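Local coordinates for protein glutathione transferase gst1-6 (Anopheles dirus, PDB 1V2A) that probably catalyses the conjugation of glutathione to organic halides with release of the halide, working as a homodimeric glutathione transferase of insect detoxification, at residues Y104-V114 against T160-K168. Sequence-based numbering, arbitrary orientation.
Sequences YKRIIDVIHLV and TVTALNWLK
Thr-160 meets Tyr-104 where the two backbones come nearest, their CA atoms 5.6 Å apart. Its methyl comes in at the edge of the tyrosine ring, near the ring plane, with Thr-160 CG2 3.5 Å from Tyr-104 CD1. The threonine OG1 also touches the tyrosine, but its hydrogen bonds go to the carboxylate of Asp-99, earlier on the same long helix as Tyr-104, and to the carbonyl of Cys-156 in its own helix. Ala-163 adds its CB at the same ring edge, 4.2 Å from Tyr-104 CE1, and its carbonyl oxygen lies against Ile-111 CD1. A chi1 of -167°, with CG anti to the backbone N, directs that ring edge at the Thr-160 methyl; Ile-108 CB lies over one face, offset toward the rim. The tyrosine side chain also touches Pro-10 and comes within about 5 Å of the bound glutathione sulfonic acid.

From Ala-163 to Trp-166 the chain runs as a 3-10 turn. The arrangement belongs to the all-helical C-terminal domain of the glutathione transferase fold, where the long helix 86-115 packs against the end of helix 152-162 and the residues that follow it. Leu-164 crosses Ile-107 at about a right angle, and its CD2 presses on Ile-107 CD1 at 3.3 Å, tighter than ordinary van der Waals contact; Leu-128 of helix 122-141 also packs on Ile-107. Trp-166 contributes mainly its CB, 4.3 Å from Ile-111 CD1, while its indole meets that methyl obliquely.

Leu-167 then pushes its forked end among three side chains of the long helix. Its CD1 sits 3.7 Å from Val-110 CG1, its CD2 lies equally far from Val-114 CG2, and Ile-111 crosses it at a slant, its CG1 3.9 Å from the branch point, Leu-167 CG.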
loop_
_atom_site.group_PDB
_atom_site.type_symbol
_atom_site.label_atom_id
_atom_site.label_comp_id
_atom_site.label_asym_id
_atom_site.label_seq_id
_atom_site.Cartn_x
_atom_site.Cartn_y
_atom_site.Cartn_z
ATOM N N TYR B 104 7.447 1.054 6.538
ATOM C CA TYR B 104 8.120 2.152 5.866
ATOM C C TYR B 104 7.469 3.502 6.157
ATOM O O TYR B 104 8.143 4.542 6.175
ATOM C CB TYR B 104 8.178 1.911 4.352
ATOM C CG TYR B 104 9.135 2.860 3.664
ATOM C CD1 TYR B 104 10.491 2.880 4.009
ATOM C CD2 TYR B 104 8.675 3.794 2.736
ATOM C CE1 TYR B 104 11.368 3.815 3.457
ATOM C CE2 TYR B 104 9.547 4.738 2.169
ATOM C CZ TYR B 104 10.889 4.740 2.539
ATOM O OH TYR B 104 11.742 5.665 2.000
ATOM N N LYS B 105 6.160 3.485 6.391
ATOM C CA LYS B 105 5.419 4.707 6.685
ATOM C C LYS B 105 5.911 5.328 7.980
ATOM O O LYS B 105 6.074 6.546 8.084
ATOM C CB LYS B 105 3.923 4.402 6.810
ATOM C CG LYS B 105 3.076 5.487 7.499
ATOM C CD LYS B 105 2.820 6.728 6.624
ATOM C CE LYS B 105 4.081 7.562 6.414
ATOM N NZ LYS B 105 3.873 8.793 5.596
ATOM N N ARG B 106 6.135 4.478 8.970
ATOM C CA ARG B 106 6.594 4.932 10.268
ATOM C C ARG B 106 8.084 5.264 10.272
ATOM O O ARG B 106 8.544 6.016 11.125
ATOM C CB ARG B 106 6.253 3.877 11.327
ATOM C CG ARG B 106 4.741 3.715 11.515
ATOM C CD ARG B 106 4.399 2.564 12.434
ATOM N NE ARG B 106 2.967 2.279 12.426
ATOM C CZ ARG B 106 2.387 1.320 13.150
ATOM N NH1 ARG B 106 3.120 0.551 13.947
ATOM N NH2 ARG B 106 1.076 1.122 13.074
ATOM N N ILE B 107 8.832 4.715 9.315
ATOM C CA ILE B 107 10.265 4.996 9.232
ATOM C C ILE B 107 10.471 6.364 8.602
ATOM O O ILE B 107 11.094 7.239 9.179
ATOM C CB ILE B 107 11.026 3.979 8.338
ATOM C CG1 ILE B 107 10.907 2.566 8.896
ATOM C CG2 ILE B 107 12.483 4.395 8.223
ATOM C CD1 ILE B 107 11.119 2.483 10.387
ATOM N N ILE B 108 9.945 6.511 7.394
ATOM C CA ILE B 108 10.043 7.732 6.618
ATOM C C ILE B 108 9.408 8.920 7.345
ATOM O O ILE B 108 9.820 10.061 7.143
ATOM C CB ILE B 108 9.385 7.518 5.223
ATOM C CG1 ILE B 108 10.426 7.713 4.122
ATOM C CG2 ILE B 108 8.182 8.435 5.045
ATOM C CD1 ILE B 108 10.967 9.102 4.035
ATOM N N ASP B 109 8.397 8.657 8.172
ATOM C CA ASP B 109 7.772 9.735 8.932
ATOM C C ASP B 109 8.863 10.301 9.837
ATOM O O ASP B 109 9.108 11.504 9.853
ATOM C CB ASP B 109 6.607 9.218 9.784
ATOM C CG ASP B 109 5.289 9.163 9.017
ATOM O OD1 ASP B 109 5.245 9.618 7.854
ATOM O OD2 ASP B 109 4.289 8.670 9.588
ATOM N N VAL B 110 9.535 9.418 10.570
ATOM C CA VAL B 110 10.613 9.832 11.459
ATOM C C VAL B 110 11.708 10.567 10.681
ATOM O O VAL B 110 12.149 11.643 11.079
ATOM C CB VAL B 110 11.249 8.624 12.176
ATOM C CG1 VAL B 110 12.300 9.108 13.152
ATOM C CG2 VAL B 110 10.192 7.829 12.919
ATOM N N ILE B 111 12.146 9.995 9.564
ATOM C CA ILE B 111 13.199 10.636 8.786
ATOM C C ILE B 111 12.800 12.042 8.343
ATOM O O ILE B 111 13.615 12.970 8.406
ATOM C CB ILE B 111 13.581 9.806 7.534
ATOM C CG1 ILE B 111 14.144 8.446 7.959
ATOM C CG2 ILE B 111 14.603 10.573 6.700
ATOM C CD1 ILE B 111 14.549 7.546 6.812
ATOM N N HIS B 112 11.557 12.199 7.891
ATOM C CA HIS B 112 11.069 13.502 7.432
ATOM C C HIS B 112 11.152 14.567 8.518
ATOM O O HIS B 112 11.388 15.742 8.235
ATOM C CB HIS B 112 9.619 13.405 6.954
ATOM C CG HIS B 112 9.462 12.776 5.607
ATOM N ND1 HIS B 112 10.456 12.805 4.653
ATOM C CD2 HIS B 112 8.403 12.159 5.031
ATOM C CE1 HIS B 112 10.014 12.235 3.544
ATOM N NE2 HIS B 112 8.771 11.836 3.748
ATOM N N LEU B 113 10.927 14.156 9.759
ATOM C CA LEU B 113 10.990 15.074 10.883
ATOM C C LEU B 113 12.445 15.432 11.139
ATOM O O LEU B 113 12.800 16.609 11.195
ATOM C CB LEU B 113 10.380 14.431 12.128
ATOM C CG LEU B 113 8.890 14.110 12.011
ATOM C CD1 LEU B 113 8.404 13.371 13.250
ATOM C CD2 LEU B 113 8.123 15.398 11.821
ATOM N N VAL B 114 13.294 14.415 11.270
ATOM C CA VAL B 114 14.706 14.660 11.518
ATOM C C VAL B 114 15.248 15.573 10.425
ATOM O O VAL B 114 16.178 16.346 10.655
ATOM C CB VAL B 114 15.515 13.343 11.556
ATOM C CG1 VAL B 114 16.977 13.635 11.902
ATOM C CG2 VAL B 114 14.917 12.401 12.573
ATOM N N THR B 160 13.268 -1.152 2.801
ATOM C CA THR B 160 12.709 -0.445 3.937
ATOM C C THR B 160 13.540 -0.531 5.204
ATOM O O THR B 160 13.730 0.466 5.889
ATOM C CB THR B 160 11.309 -0.977 4.239
ATOM O OG1 THR B 160 10.471 -0.731 3.101
ATOM C CG2 THR B 160 10.725 -0.301 5.474
ATOM N N VAL B 161 14.036 -1.721 5.521
ATOM C CA VAL B 161 14.815 -1.889 6.740
ATOM C C VAL B 161 16.199 -1.250 6.713
ATOM O O VAL B 161 16.619 -0.681 7.709
ATOM C CB VAL B 161 14.946 -3.379 7.114
ATOM C CG1 VAL B 161 15.739 -3.530 8.404
ATOM C CG2 VAL B 161 13.562 -3.982 7.281
ATOM N N THR B 162 16.910 -1.332 5.590
ATOM C CA THR B 162 18.238 -0.737 5.533
ATOM C C THR B 162 18.139 0.789 5.536
ATOM O O THR B 162 19.142 1.486 5.717
ATOM C CB THR B 162 19.044 -1.177 4.274
ATOM O OG1 THR B 162 18.767 -0.295 3.182
ATOM C CG2 THR B 162 18.692 -2.596 3.877
ATOM N N ALA B 163 16.929 1.302 5.325
ATOM C CA ALA B 163 16.702 2.740 5.318
ATOM C C ALA B 163 16.794 3.255 6.747
ATOM O O ALA B 163 16.925 4.454 6.974
ATOM C CB ALA B 163 15.330 3.063 4.729
ATOM N N LEU B 164 16.714 2.334 7.702
ATOM C CA LEU B 164 16.815 2.671 9.120
ATOM C C LEU B 164 18.209 3.199 9.428
ATOM O O LEU B 164 18.450 3.763 10.493
ATOM C CB LEU B 164 16.537 1.436 9.991
ATOM C CG LEU B 164 15.063 1.063 10.209
ATOM C CD1 LEU B 164 14.973 -0.236 10.989
ATOM C CD2 LEU B 164 14.344 2.191 10.962
ATOM N N ASN B 165 19.124 3.003 8.488
ATOM C CA ASN B 165 20.500 3.452 8.644
ATOM C C ASN B 165 20.655 4.967 8.808
ATOM O O ASN B 165 21.616 5.427 9.430
ATOM C CB ASN B 165 21.343 2.988 7.452
ATOM C CG ASN B 165 21.661 1.510 7.508
ATOM O OD1 ASN B 165 21.979 0.979 8.569
ATOM N ND2 ASN B 165 21.598 0.841 6.365
ATOM N N TRP B 166 19.728 5.737 8.247
ATOM C CA TRP B 166 19.808 7.191 8.350
ATOM C C TRP B 166 19.521 7.651 9.775
ATOM O O TRP B 166 19.900 8.749 10.172
ATOM C CB TRP B 166 18.807 7.862 7.409
ATOM C CG TRP B 166 19.092 7.682 5.955
ATOM C CD1 TRP B 166 18.584 6.721 5.133
ATOM C CD2 TRP B 166 19.925 8.510 5.135
ATOM N NE1 TRP B 166 19.044 6.899 3.849
ATOM C CE2 TRP B 166 19.872 7.993 3.822
ATOM C CE3 TRP B 166 20.713 9.647 5.381
ATOM C CZ2 TRP B 166 20.573 8.568 2.758
ATOM C CZ3 TRP B 166 21.411 10.222 4.319
ATOM C CH2 TRP B 166 21.334 9.679 3.027
ATOM N N LEU B 167 18.847 6.802 10.540
ATOM C CA LEU B 167 18.491 7.134 11.910
ATOM C C LEU B 167 19.368 6.400 12.907
ATOM O O LEU B 167 19.123 6.459 14.109
ATOM C CB LEU B 167 17.026 6.775 12.173
ATOM C CG LEU B 167 15.966 7.453 11.304
ATOM C CD1 LEU B 167 14.616 6.792 11.533
ATOM C CD2 LEU B 167 15.912 8.934 11.626
ATOM N N LYS B 168 20.388 5.706 12.416
ATOM C CA LYS B 168 21.261 4.957 13.308
ATOM C C LYS B 168 20.409 4.159 14.287
ATOM O O LYS B 168 20.812 3.908 15.422
ATOM C CB LYS B 168 22.190 5.911 14.064
ATOM C CG LYS B 168 23.589 5.956 13.502
ATOM C CD LYS B 168 23.581 6.169 11.998
ATOM C CE LYS B 168 24.967 5.947 11.421
ATOM N NZ LYS B 168 24.950 6.023 9.939
#